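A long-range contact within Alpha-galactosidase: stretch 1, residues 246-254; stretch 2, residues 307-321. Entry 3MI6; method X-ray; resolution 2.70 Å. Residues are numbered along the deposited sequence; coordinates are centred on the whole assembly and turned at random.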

# COMPACT_ATOMS: atom_id res chain seq x y z
N ALA D 246 -11.16 -9.68 -13.71
CA ALA D 246 -12.60 -9.49 -13.53
C ALA D 246 -12.99 -8.08 -13.15
O ALA D 246 -12.33 -7.46 -12.33
CB ALA D 246 -13.12 -10.44 -12.47
N VAL D 247 -14.09 -7.61 -13.71
CA VAL D 247 -14.55 -6.24 -13.51
C VAL D 247 -15.97 -6.02 -14.00
O VAL D 247 -16.34 -6.46 -15.09
CB VAL D 247 -13.66 -5.23 -14.24
CG1 VAL D 247 -13.38 -5.68 -15.69
CG2 VAL D 247 -14.34 -3.88 -14.23
N PHE D 248 -16.77 -5.35 -13.18
CA PHE D 248 -18.11 -4.92 -13.58
C PHE D 248 -18.09 -3.47 -14.01
O PHE D 248 -17.32 -2.67 -13.50
CB PHE D 248 -19.06 -5.09 -12.42
CG PHE D 248 -19.30 -6.52 -12.05
CD1 PHE D 248 -18.53 -7.12 -11.07
CD2 PHE D 248 -20.27 -7.26 -12.70
CE1 PHE D 248 -18.76 -8.44 -10.72
CE2 PHE D 248 -20.48 -8.58 -12.37
CZ PHE D 248 -19.73 -9.17 -11.37
N GLY D 249 -18.95 -3.14 -14.95
CA GLY D 249 -19.08 -1.78 -15.43
C GLY D 249 -20.52 -1.35 -15.36
O GLY D 249 -21.41 -2.10 -15.72
N PHE D 250 -20.76 -0.14 -14.89
CA PHE D 250 -22.11 0.36 -14.76
C PHE D 250 -22.21 1.71 -15.41
O PHE D 250 -21.44 2.61 -15.08
CB PHE D 250 -22.48 0.50 -13.28
CG PHE D 250 -22.30 -0.75 -12.48
CD1 PHE D 250 -21.04 -1.15 -12.09
CD2 PHE D 250 -23.38 -1.52 -12.12
CE1 PHE D 250 -20.87 -2.30 -11.35
CE2 PHE D 250 -23.21 -2.68 -11.38
CZ PHE D 250 -21.94 -3.07 -11.00
N ASN D 251 -23.15 1.88 -16.34
CA ASN D 251 -23.44 3.22 -16.83
C ASN D 251 -24.95 3.53 -16.87
O ASN D 251 -25.78 2.72 -16.45
CB ASN D 251 -22.72 3.49 -18.16
CG ASN D 251 -22.43 4.97 -18.38
OD1 ASN D 251 -23.03 5.84 -17.74
ND2 ASN D 251 -21.50 5.27 -19.30
N LEU D 252 -25.32 4.70 -17.37
CA LEU D 252 -26.68 5.20 -17.18
C LEU D 252 -27.10 6.08 -18.34
O LEU D 252 -26.49 7.11 -18.57
CB LEU D 252 -26.70 6.04 -15.92
CG LEU D 252 -27.75 5.75 -14.87
CD1 LEU D 252 -28.32 7.09 -14.34
CD2 LEU D 252 -28.83 4.81 -15.43
N VAL D 253 -28.14 5.71 -19.07
CA VAL D 253 -28.58 6.61 -20.12
C VAL D 253 -29.46 7.72 -19.57
O VAL D 253 -30.66 7.67 -19.69
CB VAL D 253 -29.34 5.89 -21.21
CG1 VAL D 253 -29.39 6.79 -22.44
CG2 VAL D 253 -28.66 4.58 -21.51
N TYR D 254 -28.83 8.72 -18.96
CA TYR D 254 -29.53 9.81 -18.29
C TYR D 254 -28.56 10.98 -18.22
O TYR D 254 -27.37 10.79 -18.31
CB TYR D 254 -29.93 9.38 -16.88
CG TYR D 254 -30.94 10.29 -16.23
CD1 TYR D 254 -32.15 10.56 -16.85
CD2 TYR D 254 -30.67 10.90 -15.00
CE1 TYR D 254 -33.07 11.40 -16.27
CE2 TYR D 254 -31.57 11.75 -14.41
CZ TYR D 254 -32.78 11.99 -15.04
OH TYR D 254 -33.69 12.85 -14.47
N GLN D 307 -11.00 -4.64 -22.40
CA GLN D 307 -12.06 -5.47 -22.95
C GLN D 307 -13.42 -4.93 -22.54
O GLN D 307 -14.32 -4.81 -23.37
CB GLN D 307 -11.89 -6.93 -22.53
CG GLN D 307 -13.02 -7.87 -22.99
CD GLN D 307 -13.22 -7.92 -24.51
OE1 GLN D 307 -14.36 -7.90 -25.01
NE2 GLN D 307 -12.11 -7.98 -25.25
N LEU D 308 -13.55 -4.54 -21.27
CA LEU D 308 -14.78 -3.93 -20.80
C LEU D 308 -15.12 -2.66 -21.58
O LEU D 308 -16.25 -2.47 -21.99
CB LEU D 308 -14.70 -3.63 -19.32
CG LEU D 308 -15.99 -3.09 -18.71
CD1 LEU D 308 -17.03 -4.19 -18.58
CD2 LEU D 308 -15.70 -2.49 -17.36
N SER D 309 -14.15 -1.77 -21.79
CA SER D 309 -14.48 -0.56 -22.53
C SER D 309 -14.82 -0.89 -23.96
O SER D 309 -15.73 -0.33 -24.54
CB SER D 309 -13.34 0.45 -22.50
OG SER D 309 -13.16 0.96 -21.19
N GLN D 310 -14.06 -1.81 -24.54
CA GLN D 310 -14.24 -2.13 -25.95
C GLN D 310 -15.65 -2.65 -26.29
O GLN D 310 -16.28 -2.15 -27.22
CB GLN D 310 -13.13 -3.08 -26.42
CG GLN D 310 -11.79 -2.39 -26.44
CD GLN D 310 -10.61 -3.34 -26.56
OE1 GLN D 310 -9.48 -2.90 -26.78
NE2 GLN D 310 -10.86 -4.65 -26.42
N GLN D 311 -16.15 -3.61 -25.51
CA GLN D 311 -17.46 -4.20 -25.76
C GLN D 311 -18.55 -3.18 -25.47
O GLN D 311 -19.37 -2.91 -26.33
CB GLN D 311 -17.68 -5.48 -24.94
CG GLN D 311 -17.71 -5.32 -23.41
CD GLN D 311 -17.44 -6.64 -22.70
OE1 GLN D 311 -16.72 -7.50 -23.22
NE2 GLN D 311 -18.02 -6.82 -21.52
N MSE D 312 -18.55 -2.61 -24.27
CA MSE D 312 -19.48 -1.53 -24.00
C MSE D 312 -19.49 -0.50 -25.12
O MSE D 312 -20.55 0.04 -25.45
CB MSE D 312 -19.18 -0.88 -22.66
CG MSE D 312 -19.87 -1.59 -21.52
SE MSE D 312 -19.22 -1.10 -19.77
CE MSE D 312 -20.91 -0.92 -18.82
N ALA D 313 -18.34 -0.24 -25.74
CA ALA D 313 -18.27 0.74 -26.82
C ALA D 313 -18.85 0.20 -28.11
O ALA D 313 -19.44 0.95 -28.87
CB ALA D 313 -16.85 1.21 -27.04
N SER D 314 -18.69 -1.09 -28.35
CA SER D 314 -19.37 -1.71 -29.48
C SER D 314 -20.87 -1.76 -29.26
O SER D 314 -21.65 -1.66 -30.20
CB SER D 314 -18.84 -3.12 -29.73
OG SER D 314 -18.05 -3.10 -30.90
N PHE D 315 -21.25 -1.92 -28.00
CA PHE D 315 -22.66 -1.91 -27.68
C PHE D 315 -23.25 -0.53 -27.94
O PHE D 315 -24.33 -0.42 -28.52
CB PHE D 315 -22.90 -2.33 -26.23
CG PHE D 315 -24.28 -2.03 -25.74
CD1 PHE D 315 -25.32 -2.91 -25.99
CD2 PHE D 315 -24.55 -0.86 -25.04
CE1 PHE D 315 -26.61 -2.64 -25.55
CE2 PHE D 315 -25.82 -0.58 -24.59
CZ PHE D 315 -26.86 -1.48 -24.85
N TYR D 316 -22.53 0.53 -27.54
CA TYR D 316 -23.06 1.89 -27.71
C TYR D 316 -23.17 2.27 -29.18
O TYR D 316 -24.11 2.95 -29.58
CB TYR D 316 -22.22 2.95 -26.97
CG TYR D 316 -22.09 2.76 -25.47
CD1 TYR D 316 -23.19 2.42 -24.69
CD2 TYR D 316 -20.87 2.99 -24.83
CE1 TYR D 316 -23.06 2.26 -23.31
CE2 TYR D 316 -20.73 2.83 -23.46
CZ TYR D 316 -21.83 2.46 -22.70
OH TYR D 316 -21.69 2.30 -21.33
N GLN D 317 -22.21 1.82 -29.98
CA GLN D 317 -22.14 2.22 -31.38
C GLN D 317 -23.22 1.55 -32.21
O GLN D 317 -23.66 2.08 -33.22
CB GLN D 317 -20.76 1.88 -31.96
CG GLN D 317 -20.58 2.28 -33.43
CD GLN D 317 -19.29 1.75 -34.04
OE1 GLN D 317 -19.16 0.55 -34.35
NE2 GLN D 317 -18.32 2.65 -34.25
N GLN D 318 -23.65 0.36 -31.79
CA GLN D 318 -24.64 -0.37 -32.54
C GLN D 318 -26.05 -0.16 -31.99
O GLN D 318 -27.03 -0.23 -32.74
CB GLN D 318 -24.30 -1.87 -32.56
CG GLN D 318 -25.26 -2.70 -33.40
CD GLN D 318 -24.83 -4.15 -33.54
OE1 GLN D 318 -25.56 -4.99 -34.09
NE2 GLN D 318 -23.62 -4.46 -33.05
N HIS D 319 -26.16 0.14 -30.70
CA HIS D 319 -27.44 0.07 -30.01
C HIS D 319 -27.81 1.28 -29.13
O HIS D 319 -28.68 1.17 -28.27
CB HIS D 319 -27.48 -1.18 -29.14
CG HIS D 319 -27.36 -2.45 -29.91
ND1 HIS D 319 -28.30 -2.88 -30.81
CD2 HIS D 319 -26.41 -3.42 -29.87
CE1 HIS D 319 -27.94 -4.05 -31.31
NE2 HIS D 319 -26.79 -4.39 -30.76
N LEU D 320 -27.16 2.42 -29.34
CA LEU D 320 -27.47 3.60 -28.55
C LEU D 320 -27.27 4.89 -29.33
O LEU D 320 -28.13 5.76 -29.33
CB LEU D 320 -26.64 3.64 -27.25
CG LEU D 320 -26.82 4.90 -26.39
CD1 LEU D 320 -28.19 4.92 -25.76
CD2 LEU D 320 -25.76 5.02 -25.29
N VAL D 321 -26.14 5.01 -30.01
CA VAL D 321 -25.84 6.27 -30.67
C VAL D 321 -26.86 6.48 -31.80
O VAL D 321 -27.36 5.53 -32.41
CB VAL D 321 -24.30 6.40 -30.93
CG1 VAL D 321 -23.98 7.65 -31.75
CG2 VAL D 321 -23.56 6.45 -29.62

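A helix in stretch 2 packs over a strand in stretch 1. The two run in roughly the same direction, with 38° between their axes and 9.5 Å at closest approach. No hydrogen bond joins them; helix side chains pack on strand side chains and on the bare backbone at G249, and the contact buries 329 Å². The helix keeps its own backbone bonds, such as M312 N to L308 O at 3.2 Å.

L308 comes first and has the largest area covered. Its CD2 lies 3.7 Å from V247 CG2, an apolar pairing, and 4.0 Å from G249 CA. The backbones come near here, with 7.2 Å between the CA atoms of G249 and L308. A CB on G249 would point at the helix, about 3.0 Å from both L308 CD2 and M312 SE, so the bare glycine leaves room for both side chains.

One turn on, M312 is a selenomethionine. Its CE reaches 3.4 Å from G249 O, a van der Waals contact with the strand backbone.

A turn later, Y316 OH sits 3.5 Å from N251 CB, a van der Waals contact with a carbon. The N251 side chain bonds back to its own strand, where L252 N donates to N251 OD1 at 2.6 Å.

Past the helix, L320 CD1 meets V253 CG1 at 4.0 Å, a second apolar pairing. F248, F250 and L252 point away from the helix.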